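Local coordinates for protein PfkB family carbohydrate kinase (Listeria grayi DSM 20601, PDB 4GM6) that probably phosphorylates a sugar or sugar-derived substrate, transferring a phosphoryl group from a nucleotide such as ATP, at residues G110-E115 with P123-D128; E32-L37 with Y127-S132; D287-G292 with H327-P332; T39-P44 with L114-A119. All coordinates share one frame; numbering follows the deposited sequence.

Contact 1 (G110-E115 with P123-D128)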
# COMPACT_ATOMS: atom_id res chain seq x y z
N GLY C 110 -16.23 19.64 -8.32
CA GLY C 110 -15.12 20.42 -7.77
C GLY C 110 -14.20 19.54 -6.94
O GLY C 110 -14.63 18.58 -6.30
N THR C 111 -12.91 19.87 -6.94
CA THR C 111 -11.95 19.09 -6.18
C THR C 111 -11.03 20.04 -5.46
O THR C 111 -11.05 21.24 -5.70
CB THR C 111 -11.10 18.16 -7.10
OG1 THR C 111 -10.32 18.95 -8.01
CG2 THR C 111 -11.99 17.22 -7.90
N TYR C 112 -10.22 19.49 -4.55
CA TYR C 112 -9.08 20.21 -4.05
C TYR C 112 -8.03 19.21 -3.60
O TYR C 112 -8.34 18.07 -3.30
CB TYR C 112 -9.44 21.23 -2.95
CG TYR C 112 -9.83 20.68 -1.59
CD1 TYR C 112 -8.90 20.61 -0.56
CD2 TYR C 112 -11.12 20.25 -1.34
CE1 TYR C 112 -9.26 20.13 0.69
CE2 TYR C 112 -11.49 19.77 -0.10
CZ TYR C 112 -10.56 19.72 0.91
OH TYR C 112 -10.94 19.24 2.15
N TYR C 113 -6.78 19.66 -3.61
CA TYR C 113 -5.66 18.81 -3.31
C TYR C 113 -5.16 19.24 -1.95
O TYR C 113 -5.06 20.43 -1.68
CB TYR C 113 -4.57 19.02 -4.36
CG TYR C 113 -4.98 18.59 -5.74
CD1 TYR C 113 -4.65 17.32 -6.21
CD2 TYR C 113 -5.70 19.44 -6.58
CE1 TYR C 113 -5.03 16.91 -7.48
CE2 TYR C 113 -6.08 19.04 -7.85
CZ TYR C 113 -5.74 17.77 -8.28
OH TYR C 113 -6.09 17.34 -9.54
N LEU C 114 -4.87 18.28 -1.08
CA LEU C 114 -4.38 18.60 0.24
C LEU C 114 -3.04 17.92 0.50
O LEU C 114 -2.95 16.69 0.47
CB LEU C 114 -5.41 18.20 1.30
CG LEU C 114 -5.15 18.85 2.67
CD1 LEU C 114 -6.41 18.90 3.52
CD2 LEU C 114 -4.06 18.09 3.40
N GLU C 115 -2.01 18.71 0.74
CA GLU C 115 -0.69 18.19 1.07
C GLU C 115 -0.61 18.14 2.57
O GLU C 115 -0.84 19.15 3.27
CB GLU C 115 0.39 19.11 0.54
CG GLU C 115 1.79 18.55 0.57
CD GLU C 115 2.79 19.58 0.09
OE1 GLU C 115 2.95 20.60 0.80
OE2 GLU C 115 3.39 19.39 -0.99
N PRO C 123 -0.28 21.95 6.82
CA PRO C 123 -0.95 21.45 5.62
C PRO C 123 -1.07 22.53 4.56
O PRO C 123 -1.14 23.71 4.89
CB PRO C 123 -2.34 21.05 6.12
CG PRO C 123 -2.16 20.80 7.60
CD PRO C 123 -1.10 21.78 8.04
N SER C 124 -1.07 22.14 3.29
CA SER C 124 -1.14 23.08 2.18
C SER C 124 -2.27 22.63 1.23
O SER C 124 -2.40 21.45 0.92
CB SER C 124 0.23 23.09 1.49
OG SER C 124 0.23 23.82 0.29
N VAL C 125 -3.09 23.57 0.76
CA VAL C 125 -4.22 23.23 -0.11
C VAL C 125 -4.11 23.90 -1.48
O VAL C 125 -3.56 25.01 -1.60
CB VAL C 125 -5.56 23.61 0.55
CG1 VAL C 125 -6.68 23.56 -0.47
CG2 VAL C 125 -5.87 22.66 1.70
N VAL C 126 -4.61 23.22 -2.51
CA VAL C 126 -4.74 23.81 -3.84
C VAL C 126 -6.15 23.52 -4.31
O VAL C 126 -6.52 22.37 -4.51
CB VAL C 126 -3.75 23.20 -4.85
CG1 VAL C 126 -3.85 23.93 -6.19
CG2 VAL C 126 -2.33 23.27 -4.32
N TYR C 127 -6.96 24.56 -4.49
CA TYR C 127 -8.33 24.34 -4.93
C TYR C 127 -8.42 24.08 -6.43
O TYR C 127 -7.67 24.67 -7.24
CB TYR C 127 -9.26 25.48 -4.46
CG TYR C 127 -9.76 25.23 -3.04
CD1 TYR C 127 -9.15 25.80 -1.94
CD2 TYR C 127 -10.84 24.36 -2.82
CE1 TYR C 127 -9.60 25.55 -0.64
CE2 TYR C 127 -11.30 24.10 -1.53
CZ TYR C 127 -10.68 24.69 -0.45
OH TYR C 127 -11.13 24.40 0.83
N ASP C 128 -9.33 23.20 -6.81
CA ASP C 128 -9.67 23.00 -8.21
C ASP C 128 -11.19 22.90 -8.32
O ASP C 128 -11.72 21.92 -8.86
CB ASP C 128 -8.99 21.75 -8.78
CG ASP C 128 -9.14 21.65 -10.30
OD1 ASP C 128 -9.61 22.62 -10.93
OD2 ASP C 128 -8.78 20.60 -10.86
O HOH W 1 -8.60 18.05 -9.91
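Tyr112 and Tyr127 lean together across the beta hairpin whose second strand, 124-128, edges the small four-stranded sheet that serves PfkB kinases as a lid. Their side chains run alongside and point the same way. The rings are 5.0 Å apart between centroids with planes 31° apart, too slanted for a stack, and Tyr127 reaches nearest through CD2, 3.4 Å from Tyr112 CB. With CG between its backbone N and carbonyl carbon (chi1 72°), the Tyr112 ring meets both Tyr127 and Val125. Beta-branched Val125, well suited to a strand, has CG1 3.7 Å from Tyr112 CD1, and its other methyl meets Leu114. Tyr112-Tyr127 and Leu114-Val125 are non-hydrogen-bonded pairs; paired backbone bonds join Thr111 to Asp128, Tyr113 to Val126 and Glu115 to Ser124. The sheet face bearing Thr111, Tyr113 and Asp128 is more polar and packs partly on a second subunit, whose Arg108 forms a salt bridge with Asp128 OD1. Here the Tyr113 ring and the Asp128 carboxylate lie alongside with planes 15° apart, and the phenol OH and the carboxylate share one water. It donates to Asp128 OD2 at 2.7 Å and also bonds Tyr113 OH and Thr111 OG1.

Contact 2 (E32-L37 with Y127-S132)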
# COMPACT_ATOMS: atom_id res chain seq x y z
N GLU C 32 -22.00 22.76 -1.65
CA GLU C 32 -21.33 21.98 -2.68
C GLU C 32 -20.51 20.86 -2.07
O GLU C 32 -19.85 21.07 -1.04
CB GLU C 32 -20.42 22.90 -3.49
CG GLU C 32 -19.56 22.16 -4.49
CD GLU C 32 -18.78 23.08 -5.40
OE1 GLU C 32 -18.58 24.26 -5.04
OE2 GLU C 32 -18.35 22.61 -6.47
N LEU C 33 -20.53 19.69 -2.71
CA LEU C 33 -19.66 18.58 -2.35
C LEU C 33 -18.39 18.62 -3.19
O LEU C 33 -18.43 18.86 -4.39
CB LEU C 33 -20.35 17.23 -2.56
CG LEU C 33 -21.31 16.82 -1.45
CD1 LEU C 33 -22.66 17.47 -1.72
CD2 LEU C 33 -21.46 15.31 -1.37
N LEU C 34 -17.25 18.38 -2.54
CA LEU C 34 -15.96 18.40 -3.22
C LEU C 34 -15.31 17.04 -3.08
O LEU C 34 -15.52 16.33 -2.09
CB LEU C 34 -15.03 19.44 -2.57
CG LEU C 34 -15.54 20.87 -2.61
CD1 LEU C 34 -14.60 21.81 -1.87
CD2 LEU C 34 -15.67 21.27 -4.08
N MET C 35 -14.51 16.65 -4.06
CA MET C 35 -13.67 15.50 -3.81
C MET C 35 -12.31 16.01 -3.32
O MET C 35 -11.66 16.82 -4.00
CB MET C 35 -13.50 14.63 -5.04
CG MET C 35 -12.51 13.49 -4.80
SD MET C 35 -12.42 12.29 -6.14
CE MET C 35 -12.02 13.34 -7.53
N ARG C 36 -11.90 15.57 -2.14
CA ARG C 36 -10.59 15.94 -1.66
C ARG C 36 -9.57 14.87 -2.07
O ARG C 36 -9.86 13.68 -1.98
CB ARG C 36 -10.55 16.14 -0.15
CG ARG C 36 -9.10 16.17 0.30
CD ARG C 36 -8.85 16.60 1.74
NE ARG C 36 -9.80 16.13 2.74
CZ ARG C 36 -9.48 15.46 3.85
NH1 ARG C 36 -10.42 15.13 4.71
NH2 ARG C 36 -8.24 15.09 4.09
N LEU C 37 -8.40 15.31 -2.53
CA LEU C 37 -7.29 14.40 -2.94
C LEU C 37 -6.05 14.72 -2.12
O LEU C 37 -5.47 15.79 -2.28
CB LEU C 37 -7.01 14.56 -4.43
CG LEU C 37 -8.28 14.25 -5.26
CD1 LEU C 37 -8.50 15.29 -6.35
CD2 LEU C 37 -8.20 12.88 -5.88
N TYR C 127 -6.96 24.56 -4.49
CA TYR C 127 -8.33 24.34 -4.93
C TYR C 127 -8.42 24.08 -6.43
O TYR C 127 -7.67 24.67 -7.24
CB TYR C 127 -9.26 25.48 -4.46
CG TYR C 127 -9.76 25.23 -3.04
CD1 TYR C 127 -9.15 25.80 -1.94
CD2 TYR C 127 -10.84 24.36 -2.82
CE1 TYR C 127 -9.60 25.55 -0.64
CE2 TYR C 127 -11.30 24.10 -1.53
CZ TYR C 127 -10.68 24.69 -0.45
OH TYR C 127 -11.13 24.40 0.83
N ASP C 128 -9.33 23.20 -6.81
CA ASP C 128 -9.67 23.00 -8.21
C ASP C 128 -11.19 22.90 -8.32
O ASP C 128 -11.72 21.92 -8.86
CB ASP C 128 -8.99 21.75 -8.78
CG ASP C 128 -9.14 21.65 -10.30
OD1 ASP C 128 -9.61 22.62 -10.93
OD2 ASP C 128 -8.78 20.60 -10.86
N ARG C 129 -11.86 23.92 -7.81
CA ARG C 129 -13.30 23.90 -7.58
C ARG C 129 -14.04 24.85 -8.51
O ARG C 129 -15.25 24.74 -8.68
CB ARG C 129 -13.63 24.23 -6.11
CG ARG C 129 -13.47 25.71 -5.76
CD ARG C 129 -13.86 26.00 -4.31
NE ARG C 129 -15.22 25.58 -4.01
CZ ARG C 129 -15.67 25.30 -2.79
NH1 ARG C 129 -16.93 24.92 -2.61
NH2 ARG C 129 -14.86 25.39 -1.74
N GLN C 130 -13.33 25.78 -9.13
CA GLN C 130 -13.99 26.66 -10.10
C GLN C 130 -14.59 25.84 -11.25
O GLN C 130 -14.10 24.76 -11.58
CB GLN C 130 -13.02 27.69 -10.68
CG GLN C 130 -12.68 28.83 -9.75
CD GLN C 130 -11.68 29.78 -10.37
OE1 GLN C 130 -11.88 30.27 -11.48
NE2 GLN C 130 -10.59 30.05 -9.65
N HIS C 131 -15.63 26.40 -11.84
CA HIS C 131 -16.29 25.82 -13.02
C HIS C 131 -16.98 24.49 -12.72
O HIS C 131 -17.39 23.79 -13.64
CB HIS C 131 -15.32 25.65 -14.19
CG HIS C 131 -14.47 26.86 -14.45
ND1 HIS C 131 -14.92 27.94 -15.17
CD2 HIS C 131 -13.19 27.13 -14.11
CE1 HIS C 131 -13.96 28.84 -15.25
NE2 HIS C 131 -12.90 28.38 -14.62
N SER C 132 -17.12 24.15 -11.45
CA SER C 132 -17.88 22.96 -11.08
C SER C 132 -19.37 23.13 -11.44
O SER C 132 -19.85 24.26 -11.63
CB SER C 132 -17.71 22.65 -9.59
OG SER C 132 -18.40 23.60 -8.79
O HOH W 2 -18.17 23.44 -0.35
O HOH W 3 -16.87 25.67 -6.44
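Glu32 extends its carboxylate to Arg129 and Ser132, tying the approach to strand 34-38 to a type II beta turn, Arg129 to Ser132, that leads from the lid's edge strand 124-128 into helix 133-136. Across the contact the two oxygens take different partners. OE1 receives Arg129 NH1 at 3.0 Å, a salt bridge that is fairly straight (167°). OE1 lies in the guanidinium plane, but NH1 meets OE1 from above the carboxylate plane; the two planes are 64° apart. OE2 accepts from Ser132 OG at a short 2.5 Å, on the syn side but tilted out of the carboxylate plane. A glutamate fits this place because its extended chain, CG anti to the backbone N (chi1 174°), carries two acceptors to two donors at once. Leu34 supplies the apolar counterpart: CD1 sits over one face of the guanidinium, 3.6 Å from Arg129 NH2, and also meets the edge of the Tyr127 ring.

In the next shell, one water links Glu32 O with Arg129 NH1, while Ile159 and Leu163 of helix 158-163 pack against Arg129. Ser132 is the N-cap of helix 133-136, its OG also accepting from Ala135 N, so the capping hydroxyl is itself oriented by Glu32. A second water sits in the guanidinium plane, accepting from Arg129 NE at 2.9 Å and donating to Glu32 OE1 and Arg129 O.

Contact 3 (D287-G292 with H327-P332)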
# COMPACT_ATOMS: atom_id res chain seq x y z
N ASP C 287 -6.15 14.33 11.17
CA ASP C 287 -6.76 15.07 10.08
C ASP C 287 -7.73 16.09 10.67
O ASP C 287 -8.84 15.74 11.05
CB ASP C 287 -7.53 14.12 9.17
CG ASP C 287 -7.96 14.78 7.86
OD1 ASP C 287 -7.89 16.02 7.79
OD2 ASP C 287 -8.34 14.06 6.90
N ARG C 288 -7.30 17.35 10.75
CA ARG C 288 -8.16 18.41 11.30
C ARG C 288 -9.32 18.79 10.38
O ARG C 288 -10.23 19.52 10.81
CB ARG C 288 -7.35 19.68 11.58
CG ARG C 288 -6.93 20.41 10.30
CD ARG C 288 -6.25 21.74 10.61
NE ARG C 288 -7.22 22.80 10.88
CZ ARG C 288 -6.90 24.05 11.20
NH1 ARG C 288 -5.62 24.41 11.29
NH2 ARG C 288 -7.86 24.95 11.42
N VAL C 289 -9.31 18.32 9.14
CA VAL C 289 -10.33 18.77 8.18
C VAL C 289 -11.70 18.29 8.63
O VAL C 289 -11.87 17.13 8.99
CB VAL C 289 -10.05 18.31 6.72
CG1 VAL C 289 -11.20 18.73 5.81
CG2 VAL C 289 -8.75 18.93 6.20
N GLY C 290 -12.68 19.18 8.65
CA GLY C 290 -14.02 18.80 9.05
C GLY C 290 -14.24 18.85 10.56
O GLY C 290 -15.32 18.50 11.04
N GLY C 291 -13.23 19.26 11.31
CA GLY C 291 -13.37 19.36 12.76
C GLY C 291 -14.37 20.44 13.13
O GLY C 291 -15.15 20.28 14.06
N GLY C 292 -14.35 21.55 12.38
CA GLY C 292 -15.30 22.65 12.64
C GLY C 292 -16.71 22.21 12.29
O GLY C 292 -17.67 22.60 12.94
N HIS C 327 -9.14 10.22 9.57
CA HIS C 327 -8.94 10.63 8.20
C HIS C 327 -10.27 10.86 7.51
O HIS C 327 -11.21 10.08 7.69
CB HIS C 327 -8.18 9.55 7.42
CG HIS C 327 -6.73 9.47 7.76
ND1 HIS C 327 -5.86 10.52 7.55
CD2 HIS C 327 -5.99 8.46 8.28
CE1 HIS C 327 -4.64 10.17 7.94
NE2 HIS C 327 -4.69 8.92 8.38
N GLY C 328 -10.32 11.91 6.69
CA GLY C 328 -11.51 12.22 5.91
C GLY C 328 -12.26 13.40 6.50
O GLY C 328 -11.80 14.03 7.46
N ASP C 329 -13.42 13.68 5.93
CA ASP C 329 -14.14 14.91 6.25
C ASP C 329 -15.23 14.76 7.29
O ASP C 329 -15.66 15.74 7.88
CB ASP C 329 -14.79 15.49 4.99
CG ASP C 329 -13.88 16.43 4.26
OD1 ASP C 329 -12.69 16.08 4.06
OD2 ASP C 329 -14.35 17.53 3.91
N ILE C 330 -15.70 13.54 7.51
CA ILE C 330 -16.86 13.36 8.37
C ILE C 330 -16.50 12.66 9.68
O ILE C 330 -15.48 11.98 9.77
CB ILE C 330 -17.97 12.59 7.62
CG1 ILE C 330 -17.48 11.20 7.23
CG2 ILE C 330 -18.41 13.37 6.38
CD1 ILE C 330 -17.78 10.14 8.27
N ASN C 331 -17.34 12.86 10.68
CA ASN C 331 -17.14 12.32 12.02
C ASN C 331 -17.91 11.02 12.13
O ASN C 331 -19.12 11.00 11.95
CB ASN C 331 -17.67 13.34 13.06
CG ASN C 331 -16.91 13.27 14.38
OD1 ASN C 331 -15.85 12.65 14.48
ND2 ASN C 331 -17.44 13.94 15.39
N PRO C 332 -17.20 9.91 12.41
CA PRO C 332 -17.80 8.58 12.36
C PRO C 332 -18.45 8.12 13.66
O PRO C 332 -19.00 7.03 13.71
CB PRO C 332 -16.59 7.67 12.05
CG PRO C 332 -15.44 8.38 12.72
CD PRO C 332 -15.75 9.86 12.65
O HOH W 4 -6.26 12.55 5.93
O HOH W 5 -16.63 16.34 10.34
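Asp287 and Gly328 make the direct polar link between two loops. The Gly328 N-H donates to Asp287 OD2 at 2.9 Å, approaching on the anti side and 34° out of the carboxylate plane. The other carboxylate oxygen turns back on its own chain: OD1 accepts from Val289 N at 3.0 Å, an Asx turn that fixes the rotation of the group. Next to this, Val289 lays CG1 across the Asp329 carboxylate, 3.5 Å from OD1, while its side chain also packs on Tyr112 and Leu114 of the lid. Gly290 completes the close part. Its CA is 3.7 Å from Asp329 O, and its positive phi (85°) is readily reached by glycine, as is the still wider phi of Gly328. Gly290 is the N-cap of helix 291-304.

At either end a water supplements the direct contact. One molecule donates to Asp287 OD2 at 2.7 Å and pairs with His327 ND1, whose ring only brushes Asp287 CB; another donates to both Gly290 O and Asp329 O.

Gly290 to Gly292 match the glycine-rich signature of PfkB kinases, which in relatives forms an anion hole for the transferred phosphate. Asp287 OD2 and Asp329 OD1 lie 5.6 Å apart and are bridged by Arg36, which forms salt bridges with both and probably offsets their mutual repulsion. Lys323 NZ binds the carbonyls of Val289 and Gly328, which recalls, and may stand in for, the monovalent cation bound near the corresponding loop of ribokinase.

Contact 4 (T39-P44 with L114-A119)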
# COMPACT_ATOMS: atom_id res chain seq x y z
N THR C 39 -2.28 13.84 -0.02
CA THR C 39 -1.00 13.10 0.04
C THR C 39 -0.92 12.40 1.39
O THR C 39 -1.64 12.73 2.32
CB THR C 39 0.23 14.02 -0.09
OG1 THR C 39 0.38 14.82 1.09
CG2 THR C 39 0.09 14.92 -1.29
N GLN C 40 -0.03 11.43 1.49
CA GLN C 40 0.17 10.71 2.73
C GLN C 40 1.09 11.55 3.65
O GLN C 40 1.76 12.49 3.19
CB GLN C 40 0.76 9.30 2.41
CG GLN C 40 -0.21 8.44 1.55
CD GLN C 40 -0.26 8.88 0.07
OE1 GLN C 40 0.80 9.11 -0.53
NE2 GLN C 40 -1.48 9.00 -0.53
N GLN C 41 1.13 11.22 4.93
CA GLN C 41 1.99 11.93 5.87
C GLN C 41 3.45 11.99 5.40
O GLN C 41 4.01 10.98 4.95
CB GLN C 41 1.92 11.28 7.25
CG GLN C 41 2.74 12.05 8.29
CD GLN C 41 2.54 11.55 9.71
OE1 GLN C 41 2.39 10.36 9.96
NE2 GLN C 41 2.56 12.48 10.64
N GLY C 42 4.05 13.17 5.49
CA GLY C 42 5.46 13.36 5.15
C GLY C 42 5.76 13.36 3.66
O GLY C 42 6.93 13.46 3.24
N ILE C 43 4.73 13.24 2.83
CA ILE C 43 4.95 13.25 1.39
C ILE C 43 4.42 14.53 0.76
O ILE C 43 3.23 14.79 0.82
CB ILE C 43 4.24 12.08 0.68
CG1 ILE C 43 4.51 10.75 1.39
CG2 ILE C 43 4.64 12.05 -0.81
CD1 ILE C 43 5.78 10.07 0.96
N PRO C 44 5.30 15.32 0.13
CA PRO C 44 4.83 16.53 -0.54
C PRO C 44 4.23 16.22 -1.91
O PRO C 44 4.48 15.14 -2.47
CB PRO C 44 6.12 17.34 -0.73
CG PRO C 44 7.17 16.29 -0.91
CD PRO C 44 6.76 15.18 0.05
N LEU C 114 -4.87 18.28 -1.08
CA LEU C 114 -4.38 18.60 0.24
C LEU C 114 -3.04 17.92 0.50
O LEU C 114 -2.95 16.69 0.47
CB LEU C 114 -5.41 18.20 1.30
CG LEU C 114 -5.15 18.85 2.67
CD1 LEU C 114 -6.41 18.90 3.52
CD2 LEU C 114 -4.06 18.09 3.40
N GLU C 115 -2.01 18.71 0.74
CA GLU C 115 -0.69 18.19 1.07
C GLU C 115 -0.61 18.14 2.57
O GLU C 115 -0.84 19.15 3.27
CB GLU C 115 0.39 19.11 0.54
CG GLU C 115 1.79 18.55 0.57
CD GLU C 115 2.79 19.58 0.09
OE1 GLU C 115 2.95 20.60 0.80
OE2 GLU C 115 3.39 19.39 -0.99
N SER C 116 -0.30 16.97 3.06
CA SER C 116 -0.25 16.69 4.48
C SER C 116 0.74 17.63 5.19
O SER C 116 1.75 18.02 4.60
CB SER C 116 0.17 15.23 4.68
OG SER C 116 0.36 14.92 6.04
N GLY C 117 0.44 17.96 6.44
CA GLY C 117 1.35 18.72 7.29
C GLY C 117 1.55 17.97 8.60
O GLY C 117 0.65 17.28 9.08
N THR C 118 2.75 18.10 9.15
CA THR C 118 3.13 17.45 10.39
C THR C 118 4.14 18.37 11.07
O THR C 118 4.95 19.01 10.41
CB THR C 118 3.82 16.10 10.12
OG1 THR C 118 2.91 15.20 9.45
CG2 THR C 118 4.29 15.47 11.43
N ALA C 119 4.10 18.43 12.40
CA ALA C 119 5.06 19.23 13.18
C ALA C 119 5.16 20.67 12.66
O ALA C 119 4.16 21.39 12.66
CB ALA C 119 6.43 18.55 13.19
O HOH W 6 -2.95 14.82 3.27
O HOH W 7 2.95 15.47 6.76
O HOH W 8 3.66 16.83 3.21
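Thr39 OG1 accepts the backbone N-H of Ser116 at 3.0 Å in an almost perfectly straight bond (178°) and donates its own proton in a hydrogen bond to Ile43 O, 2.9 Å away. Threonine suits this place because one hydroxyl, held between its backbone N and carbonyl carbon (chi1 70°), can accept across the contact and donate within its own loop. Thr39 N also bonds Leu114 O at 3.0 Å, prolonging the pairing of the two lid strands. Farther out, the extended Gln41 side chain crosses Thr118 at about a right angle, and its NE2 donates to Thr118 OG1 at 3.0 Å with the acceptor in the amide plane. A water bridges that hydroxyl to Gly42 N, at the positive-phi position of the type II turn from Gln40 to Ile43.

Packing follows at the Pro44 end. The end of Glu115 rests on Pro44, OE2 lying 3.2 Å from Pro44 CA, and its carboxylate is held by Phe45 N and Lys121. Together these contacts join the loop between strands 34-38 and 50-56 to the loop that leaves strand 111-115 for its hairpin partner 124-128, with His327, Ile326 and Val286 of a fourth subunit packed against this end of the lid.

Contacts 1, 2 and 4 all reach one four-stranded sheet, ordered 50-56, 34-38, 111-115, 124-128, with 34-38 and 111-115 parallel. Contact 1 is its hairpin. The centres of contacts 1 and 2 are about 8 Å apart, and contact 2 ties the far end of that hairpin to the start of strand 34-38. The centres of contacts 1 and 4 are about 12 Å apart, and contact 4 fastens the opposite end. Along the chain contact 4 is nested within the loop closed by contact 2, and contact 3 follows all three. Contact 3 meets the sheet through Val289, against Tyr112 and Leu114, and through Arg36. The lid is thereby anchored to the glycine-rich loop, consistent with a site formed between lid and main domain.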